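Local structure of HcgC (Methanococcus maripaludis S2, 5O4J) at the interface of chains A and B. The protein catalyses the SAM-dependent C-methylation of a pyridinol precursor during biosynthesis of the FeGP cofactor of [Fe]-hydrogenase. Coordinates in Å, arbitrary orientation; residue numbers count along the deposited sequence, not the author numbering. Chains: chain A/B, HcgC.

Contact 1: the interface of chains A and B. Residues chain A 173-174, 178-179, 182, 209; chain B 199-200.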
# COMPACT_ATOMS: atom_id res chain seq x y z
N LYS A 173 11.86 8.49 3.18
CA LYS A 173 11.91 9.92 3.47
C LYS A 173 13.34 10.45 3.51
O LYS A 173 13.56 11.65 3.28
CB LYS A 173 11.21 10.20 4.80
CG LYS A 173 9.71 10.10 4.74
CD LYS A 173 9.11 11.28 4.00
CE LYS A 173 7.62 11.38 4.24
NZ LYS A 173 7.39 12.03 5.56
N THR A 174 14.31 9.61 3.85
CA THR A 174 15.70 10.03 3.90
C THR A 174 16.56 8.92 3.32
O THR A 174 16.09 7.80 3.07
CB THR A 174 16.21 10.38 5.32
OG1 THR A 174 16.65 9.19 5.99
CG2 THR A 174 15.15 11.09 6.16
N MET A 178 19.60 4.12 8.95
CA MET A 178 18.50 3.68 9.80
C MET A 178 17.16 3.74 9.07
O MET A 178 16.38 2.79 9.12
CB MET A 178 18.45 4.52 11.07
CG MET A 178 17.34 4.14 12.05
SD MET A 178 17.34 2.43 12.60
CE MET A 178 19.01 2.28 13.26
N THR A 179 16.86 4.89 8.44
CA THR A 179 15.60 5.03 7.70
C THR A 179 15.44 3.92 6.67
O THR A 179 14.37 3.30 6.55
CB THR A 179 15.55 6.39 6.99
OG1 THR A 179 15.56 7.46 7.94
CG2 THR A 179 14.29 6.52 6.12
N VAL A 182 14.74 0.50 8.30
CA VAL A 182 13.35 0.47 8.77
C VAL A 182 12.41 0.23 7.59
O VAL A 182 11.52 -0.62 7.64
CB VAL A 182 13.02 1.78 9.51
CG1 VAL A 182 11.51 1.90 9.76
CG2 VAL A 182 13.79 1.84 10.82
N GLU A 209 17.99 4.19 17.54
CA GLU A 209 18.69 5.46 17.63
C GLU A 209 18.76 5.96 19.08
O GLU A 209 19.78 6.52 19.50
CB GLU A 209 17.97 6.45 16.73
CG GLU A 209 18.39 7.89 16.79
CD GLU A 209 17.46 8.76 15.97
OE1 GLU A 209 17.36 8.51 14.75
OE2 GLU A 209 16.80 9.66 16.55
N LEU B 199 10.72 11.47 9.22
CA LEU B 199 11.86 10.77 8.64
C LEU B 199 11.64 9.26 8.59
O LEU B 199 11.85 8.61 7.56
CB LEU B 199 13.14 11.05 9.43
CG LEU B 199 13.78 12.44 9.39
CD1 LEU B 199 12.91 13.47 10.06
CD2 LEU B 199 15.14 12.38 10.06
N TYR B 200 11.27 8.66 9.72
CA TYR B 200 10.93 7.25 9.75
C TYR B 200 10.03 7.00 10.95
O TYR B 200 9.90 7.84 11.85
CB TYR B 200 12.18 6.36 9.79
CG TYR B 200 13.04 6.47 11.04
CD1 TYR B 200 12.71 5.78 12.20
CD2 TYR B 200 14.20 7.23 11.04
CE1 TYR B 200 13.49 5.87 13.34
CE2 TYR B 200 14.99 7.32 12.17
CZ TYR B 200 14.64 6.64 13.31
OH TYR B 200 15.42 6.72 14.43
O HOH W 1 10.86 6.91 5.39
O HOH W 2 15.99 4.05 15.36

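Contact 2: the interface of chains A and B. Residues chain A 3-5, 11, 200, 231; chain B 178, 207, 209, 214.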
# COMPACT_ATOMS: atom_id res chain seq x y z
N TYR A 3 7.44 -23.92 16.92
CA TYR A 3 5.99 -23.82 16.93
C TYR A 3 5.56 -22.59 17.71
O TYR A 3 6.35 -21.98 18.43
CB TYR A 3 5.38 -25.09 17.54
CG TYR A 3 5.60 -26.32 16.69
CD1 TYR A 3 5.11 -26.39 15.39
CD2 TYR A 3 6.30 -27.42 17.18
CE1 TYR A 3 5.30 -27.51 14.61
CE2 TYR A 3 6.50 -28.55 16.41
CZ TYR A 3 6.00 -28.58 15.12
OH TYR A 3 6.19 -29.70 14.33
N GLY A 4 4.31 -22.19 17.50
CA GLY A 4 3.74 -21.06 18.21
C GLY A 4 3.00 -21.45 19.47
O GLY A 4 3.55 -22.12 20.34
N ILE A 5 1.74 -21.03 19.55
CA ILE A 5 0.91 -21.30 20.71
C ILE A 5 0.57 -22.79 20.79
O ILE A 5 0.47 -23.36 21.88
CB ILE A 5 -0.36 -20.43 20.65
CG1 ILE A 5 0.03 -18.96 20.77
CG2 ILE A 5 -1.38 -20.82 21.71
CD1 ILE A 5 -1.07 -17.99 20.45
N THR A 11 6.35 -20.73 13.99
CA THR A 11 7.01 -19.46 14.21
C THR A 11 8.35 -19.50 13.49
O THR A 11 9.18 -20.36 13.77
CB THR A 11 7.22 -19.17 15.69
OG1 THR A 11 5.95 -19.13 16.35
CG2 THR A 11 7.96 -17.84 15.87
N TYR A 200 0.30 -13.47 11.10
CA TYR A 200 0.76 -12.10 11.29
C TYR A 200 2.27 -12.09 11.17
O TYR A 200 2.92 -13.13 11.23
CB TYR A 200 0.29 -11.52 12.64
CG TYR A 200 0.85 -12.17 13.89
CD1 TYR A 200 2.09 -11.79 14.40
CD2 TYR A 200 0.14 -13.13 14.58
CE1 TYR A 200 2.61 -12.37 15.56
CE2 TYR A 200 0.64 -13.72 15.74
CZ TYR A 200 1.88 -13.33 16.22
OH TYR A 200 2.38 -13.90 17.36
N THR A 231 9.93 -11.80 12.37
CA THR A 231 9.39 -13.04 12.91
C THR A 231 7.98 -13.23 12.37
O THR A 231 7.18 -12.28 12.37
CB THR A 231 9.40 -13.00 14.44
OG1 THR A 231 10.75 -12.84 14.88
CG2 THR A 231 8.81 -14.28 15.03
N MET B 178 -3.86 -10.46 19.10
CA MET B 178 -2.49 -10.13 18.72
C MET B 178 -2.40 -9.72 17.25
O MET B 178 -1.78 -8.71 16.91
CB MET B 178 -1.57 -11.31 19.02
CG MET B 178 -0.10 -11.11 18.69
SD MET B 178 0.71 -9.70 19.47
CE MET B 178 0.38 -10.07 21.18
N TYR B 207 8.00 -10.32 19.09
CA TYR B 207 7.21 -11.55 19.14
C TYR B 207 6.75 -11.78 20.58
O TYR B 207 7.27 -12.60 21.33
CB TYR B 207 8.03 -12.71 18.58
CG TYR B 207 7.32 -14.05 18.60
CD1 TYR B 207 6.07 -14.21 18.03
CD2 TYR B 207 7.93 -15.16 19.17
CE1 TYR B 207 5.43 -15.45 18.04
CE2 TYR B 207 7.30 -16.38 19.18
CZ TYR B 207 6.05 -16.53 18.62
OH TYR B 207 5.43 -17.77 18.65
N GLU B 209 4.13 -13.08 21.69
CA GLU B 209 3.59 -14.42 21.90
C GLU B 209 4.66 -15.36 22.45
O GLU B 209 4.38 -16.20 23.32
CB GLU B 209 3.02 -14.91 20.57
CG GLU B 209 2.59 -16.35 20.49
CD GLU B 209 2.23 -16.71 19.06
OE1 GLU B 209 1.31 -16.08 18.49
OE2 GLU B 209 2.88 -17.61 18.50
N HIS B 214 6.74 -19.45 24.92
CA HIS B 214 8.04 -20.10 24.88
C HIS B 214 8.85 -19.80 26.13
O HIS B 214 9.35 -20.72 26.78
CB HIS B 214 8.81 -19.66 23.62
CG HIS B 214 8.09 -19.98 22.35
ND1 HIS B 214 7.02 -20.86 22.30
CD2 HIS B 214 8.26 -19.53 21.08
CE1 HIS B 214 6.58 -20.95 21.06
NE2 HIS B 214 7.31 -20.15 20.30
O HOH W 3 3.41 -11.86 19.08
O HOH W 4 3.20 -18.41 15.91

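Contact 1: the interface of chains A and B
The start of chain B strand 198-203, carrying B:Leu199 and B:Tyr200, lies against the loop at A:Lys173 and A:Thr174, the first turns of helix 177-193 and the start of helix 208-213 of chain A. B:Tyr200 buries the most surface here. Its CG stands between the backbone N and the carbonyl carbon (chi1 65°), and the ring points its phenol at A:Glu209. The phenol OH donates to the carboxylate oxygen A:Glu209 OE1 at 2.7 Å. This oxygen is in the plane of the ring at its edge, but the OH approaches it from above the carboxylate, 72° out of plane, and the two planes are nearly perpendicular. The phenol is thus held directly by the carboxylate and, through water 2, by the backbone N of A:Glu209. The methylene A:Met178 CG lies over one ring face near the phenol end, 3.9 Å from B:Tyr200 CZ, whereas the hydroxyl A:Thr179 OG1 sits beside the CD2 edge, 3.4 Å from B:Tyr200 CD2 and somewhat towards the same face. That hydroxyl is tied to A:Thr174 OG1 at 2.8 Å, which joins the loop to the helix. The methyl A:Thr174 CG2 rests 3.8 Å from B:Leu199 CG, while water 1 bridges A:Lys173 N and the carbonyl B:Leu199 O. B:Leu199 lines the pyridinol pocket, and A:Thr174, A:Met178 and A:Thr179 line that of PJL, so the contact may link chain pairing to the ligand-binding region.

Contact 2: the interface of chains A and B
This two-fold symmetric interface between identical chains joins A and B within the deposited four-chain assembly of HcgC, a methyltransferase of the FeGP cofactor biosynthesis family, and plausibly supports a stable dimer. Strands 10-13, 198-203 and 230-234 of chain A, with the N-terminal segment at A:Tyr3, A:Gly4 and A:Ile5, receive B:Tyr207 and helix 208-213 of chain B. The side chains of A:Thr11 and B:Tyr207 meet tip to tip. A:Thr11 OG1, beside its own backbone N (chi1 -60°), donates to the phenol oxygen B:Tyr207 OH at 2.7 Å, and its other branch, CG2, lies over the ring face near the rim, 3.9 Å from the centroid. The backbone of B:Glu209 backs the opposite face towards the rim, and B:His214 CD2 sits in plane at the ring edge. Over the same face as A:Thr11 CG2, at the CG end of the ring, A:Thr231 CG2 packs 3.9 Å from B:Tyr207 CG, its side chain running at about a right angle to the tyrosine. B:Tyr207 OH in turn donates a hydrogen bond to the carboxylate oxygen B:Glu209 OE2 at 2.6 Å, approaching from 37° above the carboxylate plane. Water 4 bridges A:Thr11 OG1 and the same OE2, closing a ring of hydrogen bonds that should fix the rotation of the carboxylate. The other oxygen, B:Glu209 OE1, accepts from A:Tyr200 OH on the face that B:Tyr207 OH also approaches, and A:Ile5 CG1 lies over the opposite face of the carboxylate, 3.6 Å from B:Glu209 CD. Further out, the imidazole of B:His214 comes close to the backbone A:Tyr3 O, but the approach is poorly directed for a hydrogen bond and A:Tyr3 is poorly ordered.

The C-alpha centres of contact 1 and contact 2 are about 27 Å apart, on either side of the two-fold relation between the chains. Both use Tyr200 of strand 198-203, Met178 of helix 177-193 and Glu209 of helix 208-213, with the chains exchanged, so each subunit gives a tyrosine to its partner and receives one in return. Contact 1 covers the loop and helix start around this shared pairing, whereas contact 2 covers its N-terminal and Tyr207 surroundings. Because B:Leu199 of contact 1 and A:Ile5 of contact 2 both belong to pyridinol pockets, dimer formation may influence ligand binding at both ends.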